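Acetyltransferase (Agrobacterium tumefaciens, PDB 2FSR) probably transfers an acetyl group from acetyl-coenzyme A to an acceptor substrate, as other GNAT-family acetyltransferases do. Local coordinates at residues L40-M52 / Y64-L77. Numbering follows the deposited sequence. Where two conformers were deposited one is given.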
ATOM      1  N   LEU A  40      -7.018  -8.811   0.045  1.00  8.13           N
ATOM      2  CA  LEU A  40      -6.435  -9.652   1.080  1.00  7.80           C
ATOM      3  C   LEU A  40      -7.317 -10.865   1.361  1.00  8.25           C
ATOM      4  O   LEU A  40      -8.555 -10.784   1.299  1.00  8.90           O
ATOM      5  CB  LEU A  40      -6.271  -8.854   2.377  1.00  8.25           C
ATOM      6  CG  LEU A  40      -4.936  -8.137   2.584  1.00  5.61           C
ATOM      7  CD1 LEU A  40      -4.727  -7.003   1.553  1.00  7.98           C
ATOM      8  CD2 LEU A  40      -4.782  -7.606   4.019  1.00  8.48           C
ATOM      9  N   ALA A  41      -6.653 -11.972   1.677  1.00  8.58           N
ATOM     10  CA  ALA A  41      -7.315 -13.201   2.104  1.00  9.48           C
ATOM     11  C   ALA A  41      -6.534 -13.823   3.247  1.00  9.39           C
ATOM     12  O   ALA A  41      -5.344 -13.563   3.392  1.00  8.95           O
ATOM     13  CB  ALA A  41      -7.429 -14.200   0.944  1.00 10.33           C
HETATM   14  N   MSE A  42      -7.183 -14.664   4.045  1.00 10.38           N
HETATM   15  CA  MSE A  42      -6.471 -15.279   5.163  1.00 11.16           C
HETATM   16  C   MSE A  42      -5.259 -16.082   4.733  1.00 10.54           C
HETATM   17  O   MSE A  42      -4.278 -16.147   5.487  1.00 12.62           O
HETATM   18  CB  MSE A  42      -7.383 -16.176   6.002  1.00 11.96           C
HETATM   19  CG  MSE A  42      -8.152 -15.454   7.031  1.00 14.75           C
HETATM   20 SE   MSE A  42      -7.072 -14.258   8.142  0.57 15.29          SE
HETATM   21  CE  MSE A  42      -6.203 -15.469   9.240  1.00 13.57           C
ATOM     22  N   ALA A  43      -5.330 -16.700   3.546  1.00 10.09           N
ATOM     23  CA  ALA A  43      -4.203 -17.477   3.015  1.00  9.55           C
ATOM     24  C   ALA A  43      -2.936 -16.645   2.901  1.00  9.35           C
ATOM     25  O   ALA A  43      -1.829 -17.204   2.827  1.00  9.68           O
ATOM     26  CB  ALA A  43      -4.539 -18.091   1.665  1.00 10.91           C
ATOM     27  N   ASP A  44      -3.104 -15.322   2.832  1.00  8.87           N
ATOM     28  CA  ASP A  44      -1.977 -14.418   2.695  1.00  8.42           C
ATOM     29  C   ASP A  44      -1.272 -14.130   4.028  1.00  7.85           C
ATOM     30  O   ASP A  44      -0.137 -13.619   4.042  1.00  8.42           O
ATOM     31  CB  ASP A  44      -2.433 -13.070   2.137  1.00  9.23           C
ATOM     32  CG  ASP A  44      -3.138 -13.185   0.807  1.00 10.79           C
ATOM     33  OD1 ASP A  44      -2.745 -14.033  -0.053  1.00 11.77           O
ATOM     34  OD2 ASP A  44      -4.090 -12.399   0.611  1.00  9.71           O
ATOM     35  N   PHE A  45      -1.925 -14.423   5.149  1.00  7.99           N
ATOM     36  CA  PHE A  45      -1.357 -14.019   6.429  1.00  8.06           C
ATOM     37  C   PHE A  45      -0.008 -14.662   6.789  1.00  8.18           C
ATOM     38  O   PHE A  45       0.852 -13.991   7.318  1.00  8.07           O
ATOM     39  CB  PHE A  45      -2.345 -14.152   7.601  1.00  7.80           C
ATOM     40  CG  PHE A  45      -1.878 -13.435   8.830  1.00  8.37           C
ATOM     41  CD1 PHE A  45      -1.734 -12.043   8.808  1.00  7.88           C
ATOM     42  CD2 PHE A  45      -1.529 -14.137   9.986  1.00  8.86           C
ATOM     43  CE1 PHE A  45      -1.269 -11.353   9.929  1.00  8.91           C
ATOM     44  CE2 PHE A  45      -1.064 -13.460  11.103  1.00 11.09           C
ATOM     45  CZ  PHE A  45      -0.935 -12.063  11.086  1.00  9.68           C
ATOM     46  N   PRO A  46       0.161 -15.964   6.545  1.00  8.65           N
ATOM     47  CA  PRO A  46       1.437 -16.547   6.930  1.00  8.23           C
ATOM     48  C   PRO A  46       2.674 -15.878   6.315  1.00  7.86           C
ATOM     49  O   PRO A  46       3.627 -15.605   7.058  1.00  8.57           O
ATOM     50  CB  PRO A  46       1.297 -18.011   6.492  1.00  8.45           C
ATOM     51  CG  PRO A  46      -0.171 -18.278   6.604  1.00  9.16           C
ATOM     52  CD  PRO A  46      -0.786 -16.996   6.071  1.00  9.25           C
ATOM     53  N   ALA A  47       2.670 -15.621   5.006  1.00  8.13           N
ATOM     54  CA  ALA A  47       3.851 -15.005   4.359  1.00  9.32           C
ATOM     55  C   ALA A  47       3.990 -13.564   4.842  1.00  9.47           C
ATOM     56  O   ALA A  47       5.112 -13.049   5.021  1.00  9.81           O
ATOM     57  CB  ALA A  47       3.724 -15.062   2.858  1.00  9.46           C
ATOM     58  N   TYR A  48       2.850 -12.904   5.068  1.00  8.96           N
ATOM     59  CA  TYR A  48       2.863 -11.532   5.583  1.00  9.01           C
ATOM     60  C   TYR A  48       3.508 -11.479   6.960  1.00  8.31           C
ATOM     61  O   TYR A  48       4.332 -10.594   7.226  1.00  8.70           O
ATOM     62  CB  TYR A  48       1.425 -10.988   5.614  1.00  8.54           C
ATOM     63  CG  TYR A  48       1.256  -9.560   6.094  1.00  9.13           C
ATOM     64  CD1 TYR A  48       1.447  -8.482   5.222  1.00  9.81           C
ATOM     65  CD2 TYR A  48       0.903  -9.294   7.402  1.00  8.22           C
ATOM     66  CE1 TYR A  48       1.279  -7.181   5.671  1.00 11.04           C
ATOM     67  CE2 TYR A  48       0.731  -7.993   7.862  1.00  8.53           C
ATOM     68  CZ  TYR A  48       0.930  -6.946   6.990  1.00  9.41           C
ATOM     69  OH  TYR A  48       0.748  -5.653   7.444  1.00 11.45           O
ATOM     70  N   ARG A  49       3.148 -12.427   7.826  1.00  8.17           N
ATOM     71  CA  ARG A  49       3.665 -12.470   9.188  1.00  8.80           C
ATOM     72  C   ARG A  49       5.161 -12.797   9.154  1.00  9.33           C
ATOM     73  O   ARG A  49       5.943 -12.199   9.892  1.00  9.62           O
ATOM     74  CB  ARG A  49       2.887 -13.509  10.012  1.00  8.69           C
ATOM     75  CG  ARG A  49       3.416 -13.781  11.398  1.00  9.25           C
ATOM     76  CD  ARG A  49       3.521 -12.536  12.273  1.00 11.22           C
ATOM     77  NE  ARG A  49       4.232 -12.861  13.517  1.00 10.84           N
ATOM     78  CZ  ARG A  49       5.023 -12.029  14.193  1.00 11.87           C
ATOM     79  NH1 ARG A  49       5.215 -10.773  13.774  1.00 10.02           N
ATOM     80  NH2 ARG A  49       5.646 -12.443  15.298  1.00 12.68           N
ATOM     81  N   ASP A  50       5.554 -13.749   8.307  1.00 10.53           N
ATOM     82  CA  ASP A  50       6.979 -14.060   8.111  1.00 11.53           C
ATOM     83  C   ASP A  50       7.761 -12.776   7.811  1.00 11.58           C
ATOM     84  O   ASP A  50       8.786 -12.495   8.451  1.00 12.33           O
ATOM     85  CB  ASP A  50       7.190 -15.064   6.962  1.00 12.66           C
ATOM     86  CG  ASP A  50       6.772 -16.493   7.312  1.00 15.27           C
ATOM     87  OD1 ASP A  50       6.488 -16.800   8.493  1.00 18.91           O
ATOM     88  OD2 ASP A  50       6.739 -17.326   6.373  1.00 18.72           O
ATOM     89  N   PHE A  51       7.239 -11.973   6.890  1.00 10.80           N
ATOM     90  CA  PHE A  51       7.897 -10.719   6.532  1.00 10.39           C
ATOM     91  C   PHE A  51       7.942  -9.764   7.733  1.00 10.39           C
ATOM     92  O   PHE A  51       8.995  -9.214   8.079  1.00 10.20           O
ATOM     93  CB  PHE A  51       7.170 -10.044   5.356  1.00 11.40           C
ATOM     94  CG  PHE A  51       7.656  -8.640   5.066  1.00 11.77           C
ATOM     95  CD1 PHE A  51       8.788  -8.441   4.299  1.00 13.85           C
ATOM     96  CD2 PHE A  51       6.986  -7.535   5.566  1.00 11.87           C
ATOM     97  CE1 PHE A  51       9.253  -7.134   4.029  1.00 14.71           C
ATOM     98  CE2 PHE A  51       7.442  -6.230   5.299  1.00 14.13           C
ATOM     99  CZ  PHE A  51       8.576  -6.043   4.531  1.00 13.61           C
HETATM  100  N   MSE A  52       6.783  -9.557   8.359  1.00  9.23           N
HETATM  101  CA  MSE A  52       6.653  -8.567   9.424  1.00  9.85           C
HETATM  102  C   MSE A  52       7.422  -8.899  10.695  1.00  9.76           C
HETATM  103  O   MSE A  52       7.763  -8.000  11.463  1.00 10.81           O
HETATM  104  CB  MSE A  52       5.171  -8.300   9.737  1.00  9.91           C
HETATM  105  CG  MSE A  52       4.418  -7.718   8.558  1.00 11.02           C
HETATM  106 SE   MSE A  52       4.797  -5.803   8.371  0.75 14.00          SE
HETATM  107  CE  MSE A  52       3.388  -5.210   9.617  1.00 15.32           C
ATOM    108  N   TYR A  64       7.759  -6.493  13.895  1.00 13.18           N
ATOM    109  CA  TYR A  64       6.554  -6.360  14.693  1.00 12.59           C
ATOM    110  C   TYR A  64       6.267  -7.643  15.429  1.00 12.23           C
ATOM    111  O   TYR A  64       6.643  -8.710  14.966  1.00 12.64           O
ATOM    112  CB  TYR A  64       5.380  -6.077  13.761  1.00 13.32           C
ATOM    113  CG  TYR A  64       5.458  -4.704  13.136  1.00 14.09           C
ATOM    114  CD1 TYR A  64       5.079  -3.576  13.870  1.00 14.56           C
ATOM    115  CD2 TYR A  64       5.915  -4.534  11.837  1.00 13.69           C
ATOM    116  CE1 TYR A  64       5.150  -2.305  13.308  1.00 15.92           C
ATOM    117  CE2 TYR A  64       5.997  -3.257  11.260  1.00 14.04           C
ATOM    118  CZ  TYR A  64       5.607  -2.160  12.003  1.00 15.58           C
ATOM    119  OH  TYR A  64       5.679  -0.899  11.456  1.00 17.56           O
ATOM    120  N   ASP A  65       5.578  -7.527  16.560  1.00 12.13           N
ATOM    121  CA  ASP A  65       5.110  -8.719  17.233  1.00 11.70           C
ATOM    122  C   ASP A  65       3.845  -9.221  16.541  1.00 11.20           C
ATOM    123  O   ASP A  65       3.331  -8.580  15.604  1.00 10.66           O
ATOM    124  CB  ASP A  65       4.955  -8.490  18.744  1.00 12.51           C
ATOM    125  CG  ASP A  65       3.874  -7.482  19.099  1.00 13.60           C
ATOM    126  OD1 ASP A  65       3.011  -7.146  18.259  1.00 13.70           O
ATOM    127  OD2 ASP A  65       3.856  -7.038  20.266  1.00 18.11           O
ATOM    128  N   LEU A  66       3.306 -10.343  17.008  1.00 10.14           N
ATOM    129  CA  LEU A  66       2.145 -10.941  16.343  1.00  9.94           C
ATOM    130  C   LEU A  66       0.866 -10.086  16.448  1.00  9.32           C
ATOM    131  O   LEU A  66       0.192  -9.880  15.437  1.00  9.68           O
ATOM    132  CB  LEU A  66       1.922 -12.381  16.835  1.00 10.20           C
ATOM    133  CG  LEU A  66       0.711 -13.127  16.279  1.00 10.39           C
ATOM    134  CD1 LEU A  66       0.721 -13.270  14.768  1.00 11.64           C
ATOM    135  CD2 LEU A  66       0.622 -14.486  16.932  1.00 10.51           C
ATOM    136  N   PRO A  67       0.507  -9.615  17.661  1.00  9.25           N
ATOM    137  CA  PRO A  67      -0.690  -8.767  17.733  1.00  9.93           C
ATOM    138  C   PRO A  67      -0.619  -7.538  16.831  1.00  9.27           C
ATOM    139  O   PRO A  67      -1.616  -7.204  16.177  1.00 10.01           O
ATOM    140  CB  PRO A  67      -0.774  -8.379  19.218  1.00  9.94           C
ATOM    141  CG  PRO A  67      -0.012  -9.461  19.921  1.00 11.30           C
ATOM    142  CD  PRO A  67       1.072  -9.888  19.003  1.00  9.62           C
ATOM    143  N   SER A  68       0.541  -6.880  16.774  0.60  9.58           N
ATOM    144  CA  SER A  68       0.683  -5.701  15.909  0.60  9.31           C
ATOM    145  C   SER A  68       0.568  -6.103  14.439  0.60  9.53           C
ATOM    146  O   SER A  68      -0.083  -5.407  13.653  0.60  9.83           O
ATOM    147  CB  SER A  68       2.004  -4.962  16.171  0.60  9.73           C
ATOM    148  OG  SER A  68       2.071  -4.484  17.507  0.60  9.59           O
ATOM    149  N   THR A  69       1.171  -7.233  14.069  1.00  9.01           N
ATOM    150  CA  THR A  69       1.095  -7.698  12.678  1.00  8.51           C
ATOM    151  C   THR A  69      -0.352  -7.965  12.265  1.00  7.56           C
ATOM    152  O   THR A  69      -0.814  -7.568  11.177  1.00  7.67           O
ATOM    153  CB  THR A  69       1.920  -8.969  12.458  1.00  8.58           C
ATOM    154  OG1 THR A  69       3.290  -8.704  12.776  1.00  9.56           O
ATOM    155  CG2 THR A  69       1.822  -9.408  10.992  1.00  9.30           C
ATOM    156  N   TRP A  70      -1.085  -8.631  13.155  1.00  7.00           N
ATOM    157  CA  TRP A  70      -2.493  -8.900  12.911  1.00  7.17           C
ATOM    158  C   TRP A  70      -3.305  -7.604  12.812  1.00  7.14           C
ATOM    159  O   TRP A  70      -4.146  -7.468  11.917  1.00  8.36           O
ATOM    160  CB  TRP A  70      -3.046  -9.822  14.002  1.00  6.61           C
ATOM    161  CG  TRP A  70      -4.509 -10.160  13.856  1.00  6.98           C
ATOM    162  CD1 TRP A  70      -5.519  -9.833  14.725  1.00  6.88           C
ATOM    163  CD2 TRP A  70      -5.130 -10.872  12.765  1.00  7.55           C
ATOM    164  NE1 TRP A  70      -6.733 -10.291  14.243  1.00  7.07           N
ATOM    165  CE2 TRP A  70      -6.525 -10.932  13.046  1.00  6.58           C
ATOM    166  CE3 TRP A  70      -4.654 -11.455  11.574  1.00  6.19           C
ATOM    167  CZ2 TRP A  70      -7.436 -11.568  12.195  1.00  7.00           C
ATOM    168  CZ3 TRP A  70      -5.571 -12.080  10.728  1.00  7.46           C
ATOM    169  CH2 TRP A  70      -6.951 -12.141  11.046  1.00  6.19           C
ATOM    170  N   GLY A  71      -3.051  -6.666  13.714  1.00  8.27           N
ATOM    171  CA  GLY A  71      -3.750  -5.382  13.642  1.00  7.41           C
ATOM    172  C   GLY A  71      -3.502  -4.644  12.331  1.00  7.56           C
ATOM    173  O   GLY A  71      -4.449  -4.129  11.744  1.00  8.74           O
ATOM    174  N   VAL A  72      -2.254  -4.581  11.862  1.00  7.15           N
ATOM    175  CA  VAL A  72      -2.002  -3.933  10.555  1.00  7.93           C
ATOM    176  C   VAL A  72      -2.696  -4.669   9.402  1.00  7.36           C
ATOM    177  O   VAL A  72      -3.287  -4.047   8.511  1.00  6.91           O
ATOM    178  CB  VAL A  72      -0.485  -3.804  10.262  1.00  8.10           C
ATOM    179  CG1 VAL A  72      -0.249  -3.083   8.926  1.00 10.36           C
ATOM    180  CG2 VAL A  72       0.202  -3.025  11.392  1.00 10.47           C
ATOM    181  N   PHE A  73      -2.644  -6.003   9.413  1.00  7.00           N
ATOM    182  CA  PHE A  73      -3.285  -6.789   8.346  1.00  6.55           C
ATOM    183  C   PHE A  73      -4.793  -6.502   8.323  1.00  6.16           C
ATOM    184  O   PHE A  73      -5.399  -6.341   7.267  1.00  6.16           O
ATOM    185  CB  PHE A  73      -2.998  -8.271   8.604  1.00  7.13           C
ATOM    186  CG  PHE A  73      -3.332  -9.199   7.460  1.00  6.91           C
ATOM    187  CD1 PHE A  73      -2.500  -9.282   6.321  1.00  7.46           C
ATOM    188  CD2 PHE A  73      -4.427 -10.066   7.563  1.00  6.82           C
ATOM    189  CE1 PHE A  73      -2.785 -10.184   5.285  1.00  7.49           C
ATOM    190  CE2 PHE A  73      -4.716 -10.984   6.528  1.00  7.53           C
ATOM    191  CZ  PHE A  73      -3.892 -11.032   5.386  1.00  8.78           C
ATOM    192  N   CYS A  74      -5.394  -6.440   9.511  1.00  6.50           N
ATOM    193  CA  CYS A  74      -6.820  -6.127   9.585  1.00  6.47           C
ATOM    194  C   CYS A  74      -7.139  -4.684   9.148  1.00  6.17           C
ATOM    195  O   CYS A  74      -8.140  -4.476   8.437  1.00  7.57           O
ATOM    196  CB  CYS A  74      -7.341  -6.374  10.979  1.00  6.13           C
ATOM    197  SG  CYS A  74      -7.425  -8.160  11.423  1.00  7.76           S
ATOM    198  N   HIS A  75      -6.278  -3.738   9.526  1.00  6.43           N
ATOM    199  CA  HIS A  75      -6.375  -2.335   9.063  1.00  6.39           C
ATOM    200  C   HIS A  75      -6.294  -2.312   7.528  1.00  7.28           C
ATOM    201  O   HIS A  75      -7.076  -1.622   6.854  1.00  7.82           O
ATOM    202  CB  HIS A  75      -5.250  -1.530   9.721  1.00  6.13           C
ATOM    203  CG  HIS A  75      -4.809  -0.334   8.939  1.00  6.17           C
ATOM    204  ND1 HIS A  75      -5.204   0.946   9.271  1.00  7.14           N
ATOM    205  CD2 HIS A  75      -3.980  -0.221   7.872  1.00  8.79           C
ATOM    206  CE1 HIS A  75      -4.638   1.800   8.430  1.00  7.51           C
ATOM    207  NE2 HIS A  75      -3.872   1.120   7.590  1.00  8.91           N
ATOM    208  N   ASP A  76      -5.361  -3.096   6.985  1.00  7.11           N
ATOM    209  CA  ASP A  76      -5.154  -3.137   5.537  1.00  6.74           C
ATOM    210  C   ASP A  76      -6.433  -3.528   4.755  1.00  6.39           C
ATOM    211  O   ASP A  76      -6.756  -2.967   3.712  1.00  7.17           O
ATOM    212  CB  ASP A  76      -4.035  -4.125   5.213  1.00  6.70           C
ATOM    213  CG  ASP A  76      -2.641  -3.630   5.615  1.00  7.33           C
ATOM    214  OD1 ASP A  76      -2.436  -2.398   5.766  1.00  9.47           O
ATOM    215  OD2 ASP A  76      -1.720  -4.485   5.724  1.00  8.52           O
ATOM    216  N   LEU A  77      -7.169  -4.509   5.290  1.00  6.37           N
ATOM    217  CA  LEU A  77      -8.407  -4.957   4.691  1.00  6.94           C
ATOM    218  C   LEU A  77      -9.540  -3.988   5.024  1.00  7.54           C
ATOM    219  O   LEU A  77     -10.262  -3.553   4.127  1.00  8.24           O
ATOM    220  CB  LEU A  77      -8.728  -6.387   5.172  1.00  7.52           C
ATOM    221  CG  LEU A  77     -10.016  -7.047   4.665  1.00  8.56           C
ATOM    222  CD1 LEU A  77     -11.269  -6.542   5.364  1.00 10.61           C
ATOM    223  CD2 LEU A  77     -10.188  -6.935   3.127  1.00 10.36           C
TER
HETATM  224  O   HOH W   1       0.906  -3.652   5.751  1.00 14.93           O
HETATM  225  O   HOH W   2       7.879 -11.223  16.639  1.00 24.03           O
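Phe73 is a flat plug wedged between Leu40 and Phe45. Leu40 CD2 lies over one face, a CH-pi contact 3.7 Å from the ring centroid, while Phe45 turns its edge to the other, CD1 coming within 3.5 Å of Phe73 CG. Ala41 O sits in the ring plane at the rim. Phe45, with CG anti to the backbone N (chi1 -166°), reaches across as a knob into the hollow bounded by Leu66, Thr69, Trp70 and Phe73. There Trp70 in turn sets its edge against the face of Phe45, the planes at 87°, and the selenium of Met42, a selenomethionine, lies against the Trp70 rim, 3.6 Å from CH2. One turn later Tyr48 drops between Thr69, Val72, Phe73 and Asp76. Its ring is sandwiched by Phe73 CD1 and Met52 CG on opposite faces, and a water links Tyr48 OH to Asp76 OD2, which also accepts from Gln101. Knobs thus enter holes from both sides, for Thr69 answers by filling a pocket among Phe45, Tyr48, Arg49 and Met52. The two helices, 45-52 and 66-77, belong to the helical pair between strand 35-38 and strand 87-92, as in the GNAT fold; their N-to-C directions diverge by 126°, an inclined crossing nearer antiparallel than parallel, with Leu40, Tyr48 and Asp76 also touching the central sheet. Towards the start of helix 66-77 polar contacts join the packing. Arg49 lays its guanidinium over Leu66 N and sends NH1 to Tyr64 O at 2.8 Å, with that oxygen in the guanidinium plane; a weak bond runs from NH1 to Thr69 OG1. Tyr64 N donates to Met52 O at 2.9 Å, and in Met52, also a selenomethionine, two successive bends carry the methyl CE round to lie 3.4 Å from Tyr64 CD2.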